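Long-range contacts in Q protein (PDB 6P1B), which acts as a transcription antitermination factor of phage 21, enabling RNA polymerase to read through terminators, and probably binds DNA in doing so: residues L20-A25 with T54-N59; S67-S72 with F139-V144; I97-H102 with P121-C126. All coordinates share one frame; numbering follows the deposited sequence. Where two conformers were deposited one is given.

Contact 1 (L20-A25 with T54-N59). Residue 24 of segment 20-25 comes from a tag, linker or insertion.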
loop_
_atom_site.group_PDB
_atom_site.type_symbol
_atom_site.label_atom_id
_atom_site.label_comp_id
_atom_site.label_asym_id
_atom_site.label_seq_id
_atom_site.Cartn_x
_atom_site.Cartn_y
_atom_site.Cartn_z
ATOM N N LEU A 20 -0.105 4.734 -8.501
ATOM C CA LEU A 20 0.528 4.356 -7.255
ATOM C C LEU A 20 1.966 3.895 -7.463
ATOM O O LEU A 20 2.771 4.048 -6.564
ATOM C CB LEU A 20 -0.315 3.280 -6.558
ATOM C CG LEU A 20 -1.683 3.762 -6.021
ATOM C CD1 LEU A 20 -2.446 2.542 -5.410
ATOM C CD2 LEU A 20 -1.544 4.874 -4.951
ATOM N N GLU A 21 2.323 3.357 -8.641
ATOM C CA GLU A 21 3.736 3.064 -8.918
ATOM C C GLU A 21 4.563 4.358 -8.999
ATOM O O GLU A 21 5.645 4.459 -8.399
ATOM C CB GLU A 21 3.863 2.262 -10.220
ATOM C CG GLU A 21 3.411 0.801 -10.044
ATOM C CD GLU A 21 3.349 -0.009 -11.349
ATOM O OE1 GLU A 21 3.489 0.571 -12.474
ATOM O OE2 GLU A 21 3.166 -1.232 -11.259
ATOM N N LEU A 22 4.028 5.380 -9.676
ATOM C CA LEU A 22 4.735 6.650 -9.754
ATOM C C LEU A 22 4.838 7.322 -8.376
ATOM O O LEU A 22 5.911 7.848 -7.992
ATOM C CB LEU A 22 4.018 7.579 -10.733
ATOM C CG LEU A 22 4.051 7.120 -12.169
ATOM C CD1 LEU A 22 3.086 7.959 -13.020
ATOM C CD2 LEU A 22 5.487 7.239 -12.666
ATOM N N TRP A 23 3.756 7.288 -7.623
ATOM C CA TRP A 23 3.748 7.856 -6.279
ATOM C C TRP A 23 4.685 7.092 -5.344
ATOM O O TRP A 23 5.399 7.707 -4.544
ATOM C CB TRP A 23 2.308 7.865 -5.740
ATOM C CG TRP A 23 2.205 7.992 -4.283
ATOM C CD1 TRP A 23 2.288 9.133 -3.530
ATOM C CD2 TRP A 23 2.000 6.915 -3.346
ATOM N NE1 TRP A 23 2.156 8.838 -2.201
ATOM C CE2 TRP A 23 1.931 7.487 -2.064
ATOM C CE3 TRP A 23 1.860 5.534 -3.487
ATOM C CZ2 TRP A 23 1.759 6.726 -0.921
ATOM C CZ3 TRP A 23 1.672 4.768 -2.362
ATOM C CH2 TRP A 23 1.605 5.372 -1.081
ATOM N N GLY A 24 4.701 5.759 -5.443
ATOM C CA GLY A 24 5.588 4.983 -4.616
ATOM C C GLY A 24 7.041 5.290 -4.859
ATOM O O GLY A 24 7.829 5.433 -3.912
ATOM N N ALA A 25 7.420 5.426 -6.116
ATOM C CA ALA A 25 8.807 5.839 -6.410
ATOM C C ALA A 25 9.087 7.228 -5.832
ATOM O O ALA A 25 10.158 7.467 -5.243
ATOM C CB ALA A 25 9.054 5.826 -7.906
ATOM N N THR A 54 15.753 3.643 -9.444
ATOM C CA THR A 54 15.668 2.996 -10.752
ATOM C C THR A 54 14.289 3.076 -11.377
ATOM O O THR A 54 14.110 2.582 -12.495
ATOM C CB THR A 54 16.073 1.520 -10.658
ATOM O OG1 THR A 54 15.385 0.898 -9.573
ATOM C CG2 THR A 54 17.593 1.396 -10.459
ATOM N N ARG A 55 13.332 3.723 -10.718
ATOM C CA ARG A 55 11.956 3.773 -11.194
ATOM C C ARG A 55 11.552 5.225 -11.429
ATOM O O ARG A 55 11.995 6.120 -10.713
ATOM C CB ARG A 55 10.998 3.141 -10.182
ATOM C CG ARG A 55 11.255 1.664 -9.928
ATOM C CD ARG A 55 10.507 1.191 -8.691
ATOM N NE ARG A 55 11.011 1.859 -7.489
ATOM C CZ ARG A 55 10.347 1.927 -6.335
ATOM N NH1 ARG A 55 9.146 1.369 -6.207
ATOM N NH2 ARG A 55 10.881 2.558 -5.305
ATOM N N PRO A 56 10.721 5.493 -12.427
ATOM C CA PRO A 56 10.256 6.866 -12.635
ATOM C C PRO A 56 9.254 7.255 -11.555
ATOM O O PRO A 56 8.584 6.418 -10.949
ATOM C CB PRO A 56 9.602 6.815 -14.019
ATOM C CG PRO A 56 9.117 5.443 -14.141
ATOM C CD PRO A 56 10.085 4.550 -13.366
ATOM N N MET A 57 9.161 8.553 -11.318
ATOM C CA MET A 57 8.221 9.068 -10.333
ATOM C C MET A 57 7.392 10.189 -10.944
ATOM O O MET A 57 7.730 10.742 -11.996
ATOM C CB MET A 57 8.950 9.579 -9.072
ATOM C CG MET A 57 9.857 10.727 -9.312
ATOM S SD MET A 57 10.890 11.206 -7.854
ATOM C CE MET A 57 11.807 9.808 -7.604
ATOM N N CYS A 58 6.331 10.540 -10.233
ATOM C CA CYS A 58 5.480 11.664 -10.565
ATOM C C CYS A 58 6.154 12.975 -10.148
ATOM O O CYS A 58 7.226 12.987 -9.540
ATOM C CB CYS A 58 4.134 11.504 -9.884
ATOM S SG CYS A 58 4.226 11.272 -8.086
ATOM N N ASN A 59 5.524 14.095 -10.497
ATOM C CA ASN A 59 6.049 15.381 -10.049
ATOM C C ASN A 59 5.622 15.613 -8.593
ATOM O O ASN A 59 4.874 14.836 -8.007
ATOM C CB ASN A 59 5.587 16.523 -10.970
ATOM C CG ASN A 59 4.070 16.714 -10.974
ATOM O OD1 ASN A 59 3.358 16.366 -10.004
ATOM N ND2 ASN A 59 3.556 17.267 -12.072
#

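Contact 2 (S67-S72 with F139-V144)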
loop_
_atom_site.group_PDB
_atom_site.type_symbol
_atom_site.label_atom_id
_atom_site.label_comp_id
_atom_site.label_asym_id
_atom_site.label_seq_id
_atom_site.Cartn_x
_atom_site.Cartn_y
_atom_site.Cartn_z
ATOM N N SER A 67 -0.274 11.512 -1.878
ATOM C CA SER A 67 0.053 11.215 -0.494
ATOM C C SER A 67 -1.096 11.609 0.438
ATOM O O SER A 67 -1.468 10.855 1.340
ATOM C CB SER A 67 1.339 11.932 -0.076
ATOM O OG SER A 67 2.468 11.427 -0.786
ATOM N N GLN A 68 -1.652 12.799 0.234
ATOM C CA GLN A 68 -2.770 13.264 1.074
ATOM C C GLN A 68 -3.964 12.322 0.953
ATOM O O GLN A 68 -4.570 11.908 1.954
ATOM C CB GLN A 68 -3.194 14.673 0.647
ATOM C CG GLN A 68 -2.169 15.761 0.896
ATOM C CD GLN A 68 -2.650 17.127 0.400
ATOM O OE1 GLN A 68 -3.737 17.249 -0.185
ATOM N NE2 GLN A 68 -1.829 18.153 0.612
ATOM N N VAL A 69 -4.299 11.955 -0.274
ATOM C CA VAL A 69 -5.384 10.992 -0.514
ATOM C C VAL A 69 -5.101 9.672 0.194
ATOM O O VAL A 69 -5.935 9.148 0.952
ATOM C CB VAL A 69 -5.597 10.794 -2.027
ATOM C CG1 VAL A 69 -6.501 9.635 -2.306
ATOM C CG2 VAL A 69 -6.197 12.056 -2.646
ATOM N N VAL A 70 -3.946 9.083 -0.081
ATOM C CA VAL A 70 -3.641 7.759 0.458
ATOM C C VAL A 70 -3.666 7.792 1.984
ATOM O O VAL A 70 -4.273 6.928 2.633
ATOM C CB VAL A 70 -2.296 7.253 -0.081
ATOM C CG1 VAL A 70 -1.867 5.992 0.632
ATOM C CG2 VAL A 70 -2.425 6.960 -1.561
ATOM N N ASP A 71 -3.039 8.814 2.579
ATOM C CA ASP A 71 -3.040 8.903 4.029
ATOM C C ASP A 71 -4.460 9.027 4.551
ATOM O O ASP A 71 -4.819 8.356 5.516
ATOM C CB ASP A 71 -2.175 10.069 4.502
ATOM C CG ASP A 71 -1.944 10.044 5.997
ATOM O OD1 ASP A 71 -1.045 9.300 6.471
ATOM O OD2 ASP A 71 -2.678 10.756 6.712
ATOM N N SER A 72 -5.303 9.820 3.879
ATOM C CA SER A 72 -6.654 10.042 4.392
ATOM C C SER A 72 -7.504 8.790 4.277
ATOM O O SER A 72 -8.532 8.681 4.956
ATOM C CB SER A 72 -7.339 11.189 3.658
ATOM O OG SER A 72 -7.616 10.814 2.325
ATOM N N PHE A 139 -9.326 -0.443 -4.109
ATOM C CA PHE A 139 -10.740 -0.162 -4.257
ATOM C C PHE A 139 -11.141 1.049 -3.416
ATOM O O PHE A 139 -11.905 1.897 -3.877
ATOM C CB PHE A 139 -11.565 -1.385 -3.856
ATOM C CG PHE A 139 -13.053 -1.209 -4.032
ATOM C CD1 PHE A 139 -13.647 -1.415 -5.265
ATOM C CD2 PHE A 139 -13.859 -0.837 -2.969
ATOM C CE1 PHE A 139 -15.005 -1.251 -5.436
ATOM C CE2 PHE A 139 -15.218 -0.658 -3.131
ATOM C CZ PHE A 139 -15.803 -0.878 -4.368
ATOM N N MET A 140 -10.620 1.154 -2.194
ATOM C CA MET A 140 -10.987 2.282 -1.324
ATOM C C MET A 140 -10.342 3.581 -1.785
ATOM O O MET A 140 -10.943 4.649 -1.663
ATOM C CB MET A 140 -10.594 2.013 0.112
ATOM C CG MET A 140 -11.255 0.803 0.747
ATOM S SD MET A 140 -10.297 0.201 2.199
ATOM C CE MET A 140 -10.013 1.708 3.120
ATOM N N ILE A 141 -9.125 3.513 -2.334
ATOM C CA ILE A 141 -8.410 4.716 -2.738
ATOM C C ILE A 141 -9.013 5.302 -4.004
ATOM O O ILE A 141 -9.097 6.534 -4.149
ATOM C CB ILE A 141 -6.904 4.395 -2.922
ATOM C CG1 ILE A 141 -6.262 4.047 -1.569
ATOM C CG2 ILE A 141 -6.202 5.563 -3.589
ATOM C CD1 ILE A 141 -4.952 3.348 -1.682
ATOM N N TYR A 142 -9.452 4.438 -4.939
ATOM C CA TYR A 142 -9.775 4.870 -6.297
ATOM C C TYR A 142 -10.730 6.070 -6.361
ATOM O O TYR A 142 -10.406 7.084 -7.002
ATOM C CB TYR A 142 -10.358 3.712 -7.117
ATOM C CG TYR A 142 -10.879 4.180 -8.453
ATOM C CD1 TYR A 142 -10.025 4.323 -9.520
ATOM C CD2 TYR A 142 -12.217 4.547 -8.619
ATOM C CE1 TYR A 142 -10.490 4.816 -10.739
ATOM C CE2 TYR A 142 -12.688 5.023 -9.827
ATOM C CZ TYR A 142 -11.816 5.159 -10.868
ATOM O OH TYR A 142 -12.278 5.628 -12.062
ATOM N N PRO A 143 -11.912 6.006 -5.740
ATOM C CA PRO A 143 -12.846 7.153 -5.871
ATOM C C PRO A 143 -12.308 8.440 -5.264
ATOM O O PRO A 143 -12.582 9.524 -5.786
ATOM C CB PRO A 143 -14.116 6.678 -5.133
ATOM C CG PRO A 143 -13.621 5.598 -4.185
ATOM C CD PRO A 143 -12.450 4.937 -4.870
ATOM N N VAL A 144 -11.523 8.342 -4.186
ATOM C CA VAL A 144 -10.965 9.525 -3.557
ATOM C C VAL A 144 -9.931 10.168 -4.473
ATOM O O VAL A 144 -9.933 11.384 -4.666
ATOM C CB VAL A 144 -10.370 9.169 -2.176
ATOM C CG1 VAL A 144 -9.899 10.410 -1.466
ATOM C CG2 VAL A 144 -11.398 8.396 -1.317
#

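Contact 3 (I97-H102 with P121-C126)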
loop_
_atom_site.group_PDB
_atom_site.type_symbol
_atom_site.label_atom_id
_atom_site.label_comp_id
_atom_site.label_asym_id
_atom_site.label_seq_id
_atom_site.Cartn_x
_atom_site.Cartn_y
_atom_site.Cartn_z
ATOM N N ILE A 97 6.318 -9.781 0.893
ATOM C CA ILE A 97 5.397 -9.254 1.900
ATOM C C ILE A 97 4.708 -10.397 2.642
ATOM O O ILE A 97 4.636 -10.419 3.894
ATOM C CB ILE A 97 4.374 -8.333 1.220
ATOM C CG1 ILE A 97 5.075 -7.172 0.516
ATOM C CG2 ILE A 97 3.406 -7.784 2.285
ATOM C CD1 ILE A 97 4.140 -6.256 -0.311
ATOM N N ALA A 98 4.149 -11.337 1.879
ATOM C CA ALA A 98 3.463 -12.484 2.486
ATOM C C ALA A 98 4.404 -13.299 3.376
ATOM O O ALA A 98 3.999 -13.782 4.451
ATOM C CB ALA A 98 2.871 -13.374 1.394
ATOM N N SER A 99 5.660 -13.468 2.955
ATOM C CA SER A 99 6.597 -14.261 3.743
ATOM C C SER A 99 6.941 -13.571 5.052
ATOM O O SER A 99 7.075 -14.232 6.091
ATOM C CB SER A 99 7.870 -14.516 2.936
ATOM O OG SER A 99 7.565 -15.153 1.727
ATOM N N TYR A 100 7.091 -12.240 5.026
ATOM C CA TYR A 100 7.284 -11.531 6.278
ATOM C C TYR A 100 6.116 -11.808 7.234
ATOM O O TYR A 100 6.313 -12.224 8.396
ATOM C CB TYR A 100 7.417 -10.036 6.036
ATOM C CG TYR A 100 7.330 -9.228 7.333
ATOM C CD1 TYR A 100 6.161 -8.600 7.708
ATOM C CD2 TYR A 100 8.441 -9.120 8.185
ATOM C CE1 TYR A 100 6.078 -7.865 8.895
ATOM C CE2 TYR A 100 8.370 -8.390 9.370
ATOM C CZ TYR A 100 7.180 -7.762 9.714
ATOM O OH TYR A 100 7.090 -7.048 10.874
ATOM N N TYR A 101 4.884 -11.574 6.755
ATOM C CA TYR A 101 3.721 -11.780 7.627
ATOM C C TYR A 101 3.548 -13.235 8.050
ATOM O O TYR A 101 3.085 -13.504 9.159
ATOM C CB TYR A 101 2.467 -11.236 6.941
ATOM C CG TYR A 101 2.394 -9.748 7.105
ATOM C CD1 TYR A 101 1.970 -9.178 8.320
ATOM C CD2 TYR A 101 2.811 -8.890 6.088
ATOM C CE1 TYR A 101 1.928 -7.805 8.484
ATOM C CE2 TYR A 101 2.775 -7.511 6.266
ATOM C CZ TYR A 101 2.320 -6.980 7.464
ATOM O OH TYR A 101 2.280 -5.612 7.643
ATOM N N HIS A 102 3.980 -14.189 7.225
ATOM C CA HIS A 102 3.963 -15.588 7.628
ATOM C C HIS A 102 4.941 -15.815 8.778
ATOM O O HIS A 102 4.629 -16.532 9.733
ATOM C CB HIS A 102 4.311 -16.481 6.425
ATOM C CG HIS A 102 4.296 -17.943 6.729
ATOM N ND1 HIS A 102 5.444 -18.712 6.773
ATOM C CD2 HIS A 102 3.267 -18.786 6.988
ATOM C CE1 HIS A 102 5.117 -19.961 7.062
ATOM N NE2 HIS A 102 3.809 -20.031 7.192
ATOM N N PRO A 121 -1.262 -19.390 10.386
ATOM C CA PRO A 121 -1.644 -19.477 8.966
ATOM C C PRO A 121 -0.493 -19.966 8.087
ATOM O O PRO A 121 0.681 -19.669 8.328
ATOM C CB PRO A 121 -2.031 -18.036 8.606
ATOM C CG PRO A 121 -1.248 -17.179 9.569
ATOM C CD PRO A 121 -1.183 -18.001 10.868
ATOM N N SER A 122 -0.865 -20.688 7.037
ATOM C CA SER A 122 0.069 -21.150 6.027
ATOM C C SER A 122 0.571 -19.988 5.167
ATOM O O SER A 122 -0.017 -18.888 5.145
ATOM C CB SER A 122 -0.600 -22.178 5.109
ATOM O OG SER A 122 -1.544 -21.545 4.255
ATOM N N LEU A 123 1.676 -20.254 4.442
ATOM C CA LEU A 123 2.178 -19.237 3.521
ATOM C C LEU A 123 1.127 -18.918 2.464
ATOM O O LEU A 123 0.881 -17.754 2.165
ATOM C CB LEU A 123 3.476 -19.706 2.855
ATOM C CG LEU A 123 4.061 -18.800 1.767
ATOM C CD1 LEU A 123 4.401 -17.423 2.306
ATOM C CD2 LEU A 123 5.290 -19.448 1.115
ATOM N N ALA A 124 0.453 -19.938 1.937
ATOM C CA ALA A 124 -0.552 -19.699 0.893
ATOM C C ALA A 124 -1.671 -18.814 1.417
ATOM O O ALA A 124 -2.152 -17.903 0.723
ATOM C CB ALA A 124 -1.115 -21.021 0.391
ATOM N N THR A 125 -2.099 -19.059 2.644
ATOM C CA THR A 125 -3.115 -18.193 3.243
ATOM C C THR A 125 -2.616 -16.759 3.354
ATOM O O THR A 125 -3.319 -15.818 2.966
ATOM C CB THR A 125 -3.517 -18.741 4.592
ATOM O OG1 THR A 125 -4.133 -20.014 4.405
ATOM C CG2 THR A 125 -4.497 -17.783 5.289
ATOM N N CYS A 126 -1.425 -16.571 3.924
ATOM C CA CYS A 126 -0.879 -15.219 4.051
ATOM C C CYS A 126 -0.756 -14.527 2.691
ATOM O O CYS A 126 -1.032 -13.327 2.563
ATOM C CB CYS A 126 0.474 -15.269 4.754
ATOM S SG CYS A 126 0.408 -15.777 6.490
HETATM O O HOH W 1 2.637 -18.595 10.075
#

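Contact 1 (L20-A25 with T54-N59)
The guanidinium of Arg-55 turns one face to the helix backbone: Ala-25 CA stands 4.0 Å from Arg-55 NH2, above the plane and displaced toward its rim, while Gly-24 O approaches obliquely. Gly-24 belongs to an insertion into the natural sequence. A bend at chi3 (-65°) folds the arginine chain back toward the helix, and its NH2 hydrogen-bonds to Ala-89 O. Next along the loop, Pro-56 O presses on the methyl of Ala-25, with 3.1 Å between O and CB, and Leu-22 CD2 lies 3.6 Å from the same oxygen. Met-57 spans the helix surface. Its CB meets Ala-25 CB at 3.9 Å, its CE reaches Ala-25 O, and its CA-H makes a bent C-H...O contact with Leu-22 O (3.5 Å from CA, 135° at H). Cys-58 closes the row, its CB beside Leu-22 CB (4.0 Å) and its SG 3.9 Å from Trp-23 CA. No hydrogen bond joins the segments. An irregular loop segment thus lies across one flank of helix 10-28 and leads into helix 60-74, where Asn-59 is the N-cap, its OD1 taking Asp-62 N. The Trp-23 indole packs on helices 60-74 and 78-88, NE1 hydrogen-bonded to Ser-67 OG.

Contact 2 (S67-S72 with F139-V144)
Val-69 and Val-144 meet in an apolar helix-to-helix contact in the interior of the chain, where helix 60-74 packs against the long helix 123-155. The short segments are steeply inclined, with 134° between their N-to-C directions and 9.6 Å between axes. Closest are the two CG1 methyls: Val-69 CG1 touches Val-144 CG1 at 3.6 Å. With CG1 anti to the backbone N (chi1 169°), Val-69 carries this methyl toward helix 123-155, and the two side chains slide past each other in opposite directions rather than meeting end on. The same Val-69 methyl also meets Ile-141, whose CG2 is 4.3 Å from Val-69 CG1. Further along the isoleucine, CD1 extends to Val-70 CG2 at 4.4 Å. These residues belong to the helical core of the Q fold, in which Leu-84 of helix 78-88 touches both Val-70 and Ile-141, and Trp-23 of helix 10-28 packs on Val-70. Helix 123-155 kinks here, because the N of Pro-143 has no hydrogen bond to the preceding turn. At the rim, Ser-72 OG donates to Val-69 O (2.7 Å), tilted 27° from the carbonyl plane; this bond turns the hydroxyl back onto its own helix, near the CG1 methyl of Val-144.

Contact 3 (I97-H102 with P121-C126)
His-102 and Leu-123 make the central touch: Leu-123 CB sits almost squarely over one face of the imidazole, 4.2 Å from the centroid of the His-102 ring and 8° off its normal, a CH-pi contact. Two other groups meet the ring at its edge. Pro-121 O comes to 3.0 Å from His-102 CD2, near the ring plane; it also lies near NE2, but at an angle too poor for a hydrogen bond. Cys-126 SG takes another part of the edge, 5.2 Å from the centroid of the His-102 ring and 88° off the normal. The same sulfur rests on the histidine backbone, 3.7 Å from His-102 CA. With CG anti to the backbone N (chi1 -179°), the ring reaches out across the start of the facing helix, which sets one face on Leu-123 and its edge against Pro-121 O and Cys-126 SG. One turn earlier, Ala-98 O lies 3.8 Å from Cys-126 CB, and the methyl of Ala-98 packs near Leu-123 CD1.

In the next shell, a water donates to His-102 O (2.9 Å) and to Pro-121 O (2.8 Å), tying the two backbones together beside the ring. Ser-122 is the N-cap residue of helix 123-155. Its carbonyl O receives Cys-126 N at 3.0 Å, fixing the first turn that carries Leu-123 and Cys-126, and its OG is hydrogen-bonded to Thr-125 OG1. Cys-126 forms a disulfide with Cys-112 in another structure of this protein, but not in this one.

The contact closes the base of the two-stranded antiparallel hairpin of strands 108-112 and 115-119, bringing together the helices that precede and follow it. The family is grouped with helix-turn-helix proteins; helices 78-88 and 94-104 probably form that motif, with the start of helix 123-155 packed on the second.

Overall arrangement
Contact 2 lies nearest the centre of the chain and is mainly aliphatic, whereas contacts 1 and 3 are partly buried and sit on opposite sides of that centre, their centres about 27 Å apart. Contacts 1 and 2 join: Trp-23 NE1 probably hydrogen-bonds to Ser-67 OG, and Leu-20 and Trp-23 both pack on Val-70, so helix 10-28 is covered by a loop on one flank and by the core on another. Contacts 2 and 3 share helix 123-155, its middle in contact 2 and its start in contact 3, which is nested in the chain loop that contact 2 closes. Backbone carbonyls are prominent in both peripheral contacts; contact 3 adds a bridging water and a ring packed by its face.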